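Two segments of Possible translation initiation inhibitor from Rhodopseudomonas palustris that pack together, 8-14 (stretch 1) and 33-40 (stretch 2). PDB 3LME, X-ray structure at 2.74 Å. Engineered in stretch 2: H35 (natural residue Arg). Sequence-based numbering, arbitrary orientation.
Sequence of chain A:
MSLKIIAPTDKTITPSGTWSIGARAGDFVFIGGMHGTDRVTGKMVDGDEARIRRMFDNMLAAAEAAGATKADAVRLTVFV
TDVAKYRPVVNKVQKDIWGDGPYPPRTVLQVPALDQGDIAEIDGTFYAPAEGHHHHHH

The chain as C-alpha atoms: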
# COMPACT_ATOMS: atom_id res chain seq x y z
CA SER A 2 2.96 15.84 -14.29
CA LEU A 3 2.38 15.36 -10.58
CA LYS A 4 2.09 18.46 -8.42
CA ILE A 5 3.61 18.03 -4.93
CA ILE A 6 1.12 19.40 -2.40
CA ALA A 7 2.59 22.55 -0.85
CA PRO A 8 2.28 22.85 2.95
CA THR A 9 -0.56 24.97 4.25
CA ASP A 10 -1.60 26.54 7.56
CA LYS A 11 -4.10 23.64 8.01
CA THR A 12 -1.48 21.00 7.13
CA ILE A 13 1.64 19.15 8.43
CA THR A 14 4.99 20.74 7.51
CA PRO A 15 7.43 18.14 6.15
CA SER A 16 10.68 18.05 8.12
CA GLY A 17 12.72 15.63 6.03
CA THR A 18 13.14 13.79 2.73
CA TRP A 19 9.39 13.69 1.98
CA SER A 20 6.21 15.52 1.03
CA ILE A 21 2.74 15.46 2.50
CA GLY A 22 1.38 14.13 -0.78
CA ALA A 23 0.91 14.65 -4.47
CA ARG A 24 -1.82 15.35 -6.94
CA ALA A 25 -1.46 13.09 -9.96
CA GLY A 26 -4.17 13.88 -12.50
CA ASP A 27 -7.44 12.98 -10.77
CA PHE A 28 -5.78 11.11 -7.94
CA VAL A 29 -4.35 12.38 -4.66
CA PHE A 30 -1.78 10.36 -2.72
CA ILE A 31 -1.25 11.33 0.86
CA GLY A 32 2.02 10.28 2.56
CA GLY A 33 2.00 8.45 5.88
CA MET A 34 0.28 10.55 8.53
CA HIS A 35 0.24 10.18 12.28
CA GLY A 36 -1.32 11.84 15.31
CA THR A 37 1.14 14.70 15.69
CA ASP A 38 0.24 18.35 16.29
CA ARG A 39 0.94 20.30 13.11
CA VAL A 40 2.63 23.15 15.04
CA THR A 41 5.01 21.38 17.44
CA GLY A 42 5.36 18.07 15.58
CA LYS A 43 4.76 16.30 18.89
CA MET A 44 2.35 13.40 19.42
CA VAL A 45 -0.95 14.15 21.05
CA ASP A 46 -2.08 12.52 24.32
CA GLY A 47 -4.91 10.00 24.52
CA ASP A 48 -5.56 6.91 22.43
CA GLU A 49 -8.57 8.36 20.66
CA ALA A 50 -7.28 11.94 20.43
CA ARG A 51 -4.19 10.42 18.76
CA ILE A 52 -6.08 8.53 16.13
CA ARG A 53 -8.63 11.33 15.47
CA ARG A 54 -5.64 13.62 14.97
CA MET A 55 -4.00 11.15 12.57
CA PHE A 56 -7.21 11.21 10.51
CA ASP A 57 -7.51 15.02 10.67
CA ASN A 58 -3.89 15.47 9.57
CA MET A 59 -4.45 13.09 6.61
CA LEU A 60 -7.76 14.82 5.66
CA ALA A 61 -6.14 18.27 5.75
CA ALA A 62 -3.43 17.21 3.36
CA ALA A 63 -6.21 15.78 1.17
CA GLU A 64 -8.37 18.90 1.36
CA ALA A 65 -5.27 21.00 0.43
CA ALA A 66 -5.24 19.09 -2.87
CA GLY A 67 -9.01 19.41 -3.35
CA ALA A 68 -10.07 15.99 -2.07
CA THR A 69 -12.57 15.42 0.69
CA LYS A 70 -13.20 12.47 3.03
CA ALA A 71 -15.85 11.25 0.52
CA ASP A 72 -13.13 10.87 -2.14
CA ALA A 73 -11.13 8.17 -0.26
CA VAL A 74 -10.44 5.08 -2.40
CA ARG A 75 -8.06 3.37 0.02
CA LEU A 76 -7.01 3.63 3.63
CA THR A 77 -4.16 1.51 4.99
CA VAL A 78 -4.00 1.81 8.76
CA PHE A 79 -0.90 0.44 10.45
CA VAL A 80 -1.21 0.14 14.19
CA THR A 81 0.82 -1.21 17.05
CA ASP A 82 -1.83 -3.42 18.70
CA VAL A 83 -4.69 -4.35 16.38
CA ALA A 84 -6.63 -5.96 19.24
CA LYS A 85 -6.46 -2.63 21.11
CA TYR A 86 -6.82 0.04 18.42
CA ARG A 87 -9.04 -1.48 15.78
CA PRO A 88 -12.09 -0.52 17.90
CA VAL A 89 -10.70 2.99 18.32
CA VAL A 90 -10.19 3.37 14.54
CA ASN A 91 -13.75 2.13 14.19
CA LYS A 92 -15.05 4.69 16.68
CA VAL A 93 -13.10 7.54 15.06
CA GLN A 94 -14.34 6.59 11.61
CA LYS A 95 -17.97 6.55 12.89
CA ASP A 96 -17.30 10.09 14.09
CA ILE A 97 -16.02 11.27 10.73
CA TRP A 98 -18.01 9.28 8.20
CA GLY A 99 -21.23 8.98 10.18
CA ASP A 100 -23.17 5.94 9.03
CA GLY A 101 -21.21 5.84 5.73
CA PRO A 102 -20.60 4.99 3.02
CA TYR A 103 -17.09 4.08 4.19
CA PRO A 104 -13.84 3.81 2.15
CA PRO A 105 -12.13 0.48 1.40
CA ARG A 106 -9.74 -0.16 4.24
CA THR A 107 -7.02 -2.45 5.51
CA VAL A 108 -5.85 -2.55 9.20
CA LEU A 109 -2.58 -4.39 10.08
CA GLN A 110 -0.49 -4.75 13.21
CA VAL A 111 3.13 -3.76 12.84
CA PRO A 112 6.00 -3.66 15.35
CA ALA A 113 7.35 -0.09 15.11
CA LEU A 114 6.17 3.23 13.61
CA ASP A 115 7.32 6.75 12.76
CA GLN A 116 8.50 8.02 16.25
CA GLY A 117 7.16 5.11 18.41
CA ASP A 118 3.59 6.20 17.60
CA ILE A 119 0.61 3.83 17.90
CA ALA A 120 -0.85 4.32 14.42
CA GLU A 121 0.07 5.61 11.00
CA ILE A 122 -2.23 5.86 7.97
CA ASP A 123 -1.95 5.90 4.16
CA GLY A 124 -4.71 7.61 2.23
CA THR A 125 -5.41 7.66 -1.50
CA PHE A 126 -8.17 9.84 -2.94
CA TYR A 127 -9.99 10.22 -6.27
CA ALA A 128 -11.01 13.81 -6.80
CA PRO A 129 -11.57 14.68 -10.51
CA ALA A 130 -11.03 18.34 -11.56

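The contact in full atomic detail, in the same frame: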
# COMPACT_ATOMS: atom_id res chain seq x y z
N PRO A 8 2.82 22.81 1.59
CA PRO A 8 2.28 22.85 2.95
C PRO A 8 1.46 24.10 3.19
O PRO A 8 1.73 25.15 2.61
CB PRO A 8 3.53 22.85 3.84
CG PRO A 8 4.60 22.38 2.97
CD PRO A 8 4.28 22.83 1.58
N THR A 9 0.47 23.97 4.06
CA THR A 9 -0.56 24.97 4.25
C THR A 9 -0.71 25.25 5.73
O THR A 9 -0.06 24.59 6.54
CB THR A 9 -1.83 24.45 3.57
OG1 THR A 9 -1.89 25.03 2.26
CG2 THR A 9 -3.10 24.76 4.32
N ASP A 10 -1.49 26.26 6.12
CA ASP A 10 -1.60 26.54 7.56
C ASP A 10 -2.61 25.62 8.26
O ASP A 10 -2.81 25.70 9.48
CB ASP A 10 -1.81 28.04 7.86
CG ASP A 10 -3.22 28.55 7.54
OD1 ASP A 10 -3.56 29.68 7.98
OD2 ASP A 10 -4.02 27.85 6.86
N LYS A 11 -3.21 24.71 7.48
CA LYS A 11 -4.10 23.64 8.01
C LYS A 11 -3.42 22.25 8.05
O LYS A 11 -3.97 21.29 8.60
CB LYS A 11 -5.44 23.61 7.26
CG LYS A 11 -6.46 24.64 7.75
CD LYS A 11 -7.17 25.38 6.55
CE LYS A 11 -8.09 26.52 7.03
NZ LYS A 11 -7.90 27.81 6.26
N THR A 12 -2.19 22.20 7.55
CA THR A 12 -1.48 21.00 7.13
C THR A 12 -0.18 20.78 7.92
O THR A 12 0.33 21.71 8.54
CB THR A 12 -1.17 21.15 5.62
OG1 THR A 12 -2.02 20.29 4.86
CG2 THR A 12 0.26 20.88 5.29
N ILE A 13 0.31 19.53 7.92
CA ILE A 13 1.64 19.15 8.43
C ILE A 13 2.71 19.89 7.63
O ILE A 13 2.49 20.26 6.49
CB ILE A 13 1.83 17.58 8.32
CG1 ILE A 13 1.20 16.87 9.51
CG2 ILE A 13 3.29 17.13 8.23
CD1 ILE A 13 1.83 17.19 10.83
N THR A 14 3.88 20.12 8.23
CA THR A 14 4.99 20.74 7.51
C THR A 14 6.14 19.76 7.47
O THR A 14 6.74 19.48 8.50
CB THR A 14 5.42 22.05 8.19
OG1 THR A 14 4.24 22.83 8.43
CG2 THR A 14 6.36 22.86 7.30
N GLY A 33 2.36 8.97 4.57
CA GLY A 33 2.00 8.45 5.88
C GLY A 33 1.80 9.59 6.85
O GLY A 33 2.66 10.47 6.96
N MET A 34 0.66 9.56 7.54
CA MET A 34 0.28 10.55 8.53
C MET A 34 0.17 9.92 9.91
O MET A 34 -0.26 8.78 10.05
CB MET A 34 -1.06 11.14 8.17
CG MET A 34 -0.99 12.18 7.04
SD MET A 34 0.10 13.56 7.38
CE MET A 34 0.23 14.13 5.72
N HIS A 35 0.59 10.64 10.94
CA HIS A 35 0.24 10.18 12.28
C HIS A 35 -0.24 11.29 13.17
O HIS A 35 -0.33 12.44 12.73
CB HIS A 35 1.32 9.28 12.91
CG HIS A 35 2.69 9.83 12.84
ND1 HIS A 35 3.31 10.43 13.92
CD2 HIS A 35 3.59 9.86 11.83
CE1 HIS A 35 4.52 10.84 13.57
NE2 HIS A 35 4.71 10.51 12.30
N GLY A 36 -0.59 10.95 14.40
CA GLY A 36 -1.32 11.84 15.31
C GLY A 36 -0.48 12.90 15.98
O GLY A 36 -0.58 13.11 17.19
N THR A 37 0.35 13.58 15.19
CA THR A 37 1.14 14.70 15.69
C THR A 37 0.38 16.01 15.53
O THR A 37 -0.48 16.12 14.65
CB THR A 37 2.42 14.88 14.91
OG1 THR A 37 2.09 15.01 13.53
CG2 THR A 37 3.34 13.71 15.13
N ASP A 38 0.73 16.98 16.38
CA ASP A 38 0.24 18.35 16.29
C ASP A 38 1.01 19.03 15.20
O ASP A 38 2.23 19.02 15.22
CB ASP A 38 0.51 19.05 17.64
CG ASP A 38 0.14 20.56 17.65
OD1 ASP A 38 0.46 21.30 16.68
OD2 ASP A 38 -0.45 21.00 18.66
N ARG A 39 0.30 19.67 14.27
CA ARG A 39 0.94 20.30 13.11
C ARG A 39 1.98 21.35 13.47
O ARG A 39 2.93 21.56 12.71
CB ARG A 39 -0.07 20.85 12.09
CG ARG A 39 -1.21 21.73 12.62
CD ARG A 39 -1.85 22.55 11.48
NE ARG A 39 -0.85 23.24 10.63
CZ ARG A 39 -0.33 24.47 10.86
NH1 ARG A 39 -0.69 25.20 11.92
NH2 ARG A 39 0.56 24.99 10.02
N VAL A 40 1.81 21.99 14.63
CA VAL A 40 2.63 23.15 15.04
C VAL A 40 3.93 22.68 15.67
O VAL A 40 5.00 23.05 15.22
CB VAL A 40 1.82 24.12 15.97
CG1 VAL A 40 2.69 25.22 16.55
CG2 VAL A 40 0.62 24.72 15.23

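Two segments of one chain, 8-14 and 33-40, meet over a modest 343 Å² of buried surface, most of it supplied by R39 on one side and I13 on the other. The closest CA atoms across the stretches are those of I13 and R39, I13 CA lying 4.9 Å from R39 CA. Stretch 1 has no regular secondary structure; stretch 2 leaves a weakly bonded strand and continues as loop.

A single hydrogen bond crosses between the stretches, from R39 NE to T12 O, 2.8 Å long and nearly straight at 168°. The CA-to-CB bond of R39 points toward stretch 1, and the side chain (chi1 p, chi2 t, chi3 m) carries its guanidinium in among the backbone atoms of residues 9-12. T12 O lies at the edge of the group, near its plane, where an N-H can aim at it. D10 O instead sits over one face, 3.1 Å from R39 CZ; although it is also near the three guanidinium nitrogens, the angles are too poor for hydrogen bonds. This placement still sets a partly negative carbonyl oxygen against a positively charged group. K11 N lies over the same face, and T9 O approaches R39 NH2 at 3.6 Å. Arginine suits the site because it is long enough to span from its own backbone to these carbonyls and offers a flat, charged end. D10 and K11 direct their CA-to-CB bonds away from stretch 2, so their contribution is chiefly through the main chain; a long salt bridge, K11 NZ to D10 OD2 at 3.9 Å, links their side chains.

The apolar part of the contact centres on I13, which gives up 83 Å² to stretch 2. Its CA-to-CB bond runs sideways, but with both chi angles in m the end of the side chain comes nearer. I13 CG1 lies 4.1 Å from M34 SD, an apolar contact to which the flexible methionine, buried and likewise sideways at its CB, brings its sulfur. I13 CD1 reaches 3.5 Å from T37 OG1 and 4.0 Å from R39 CA, so the same methyl meets both a threonine side chain and the arginine backbone. T37 points toward stretch 1, and its small side chain fits against the isoleucine tip.

Within stretch 1, a weak 3.4 Å hydrogen bond from T12 N to T9 O ties together the turn that R39 approaches. In stretch 2, V40 N donates to D38 OD1 at 2.5 Å, bracing the backbone on either side of R39. The engineered H35 makes no contact with stretch 1.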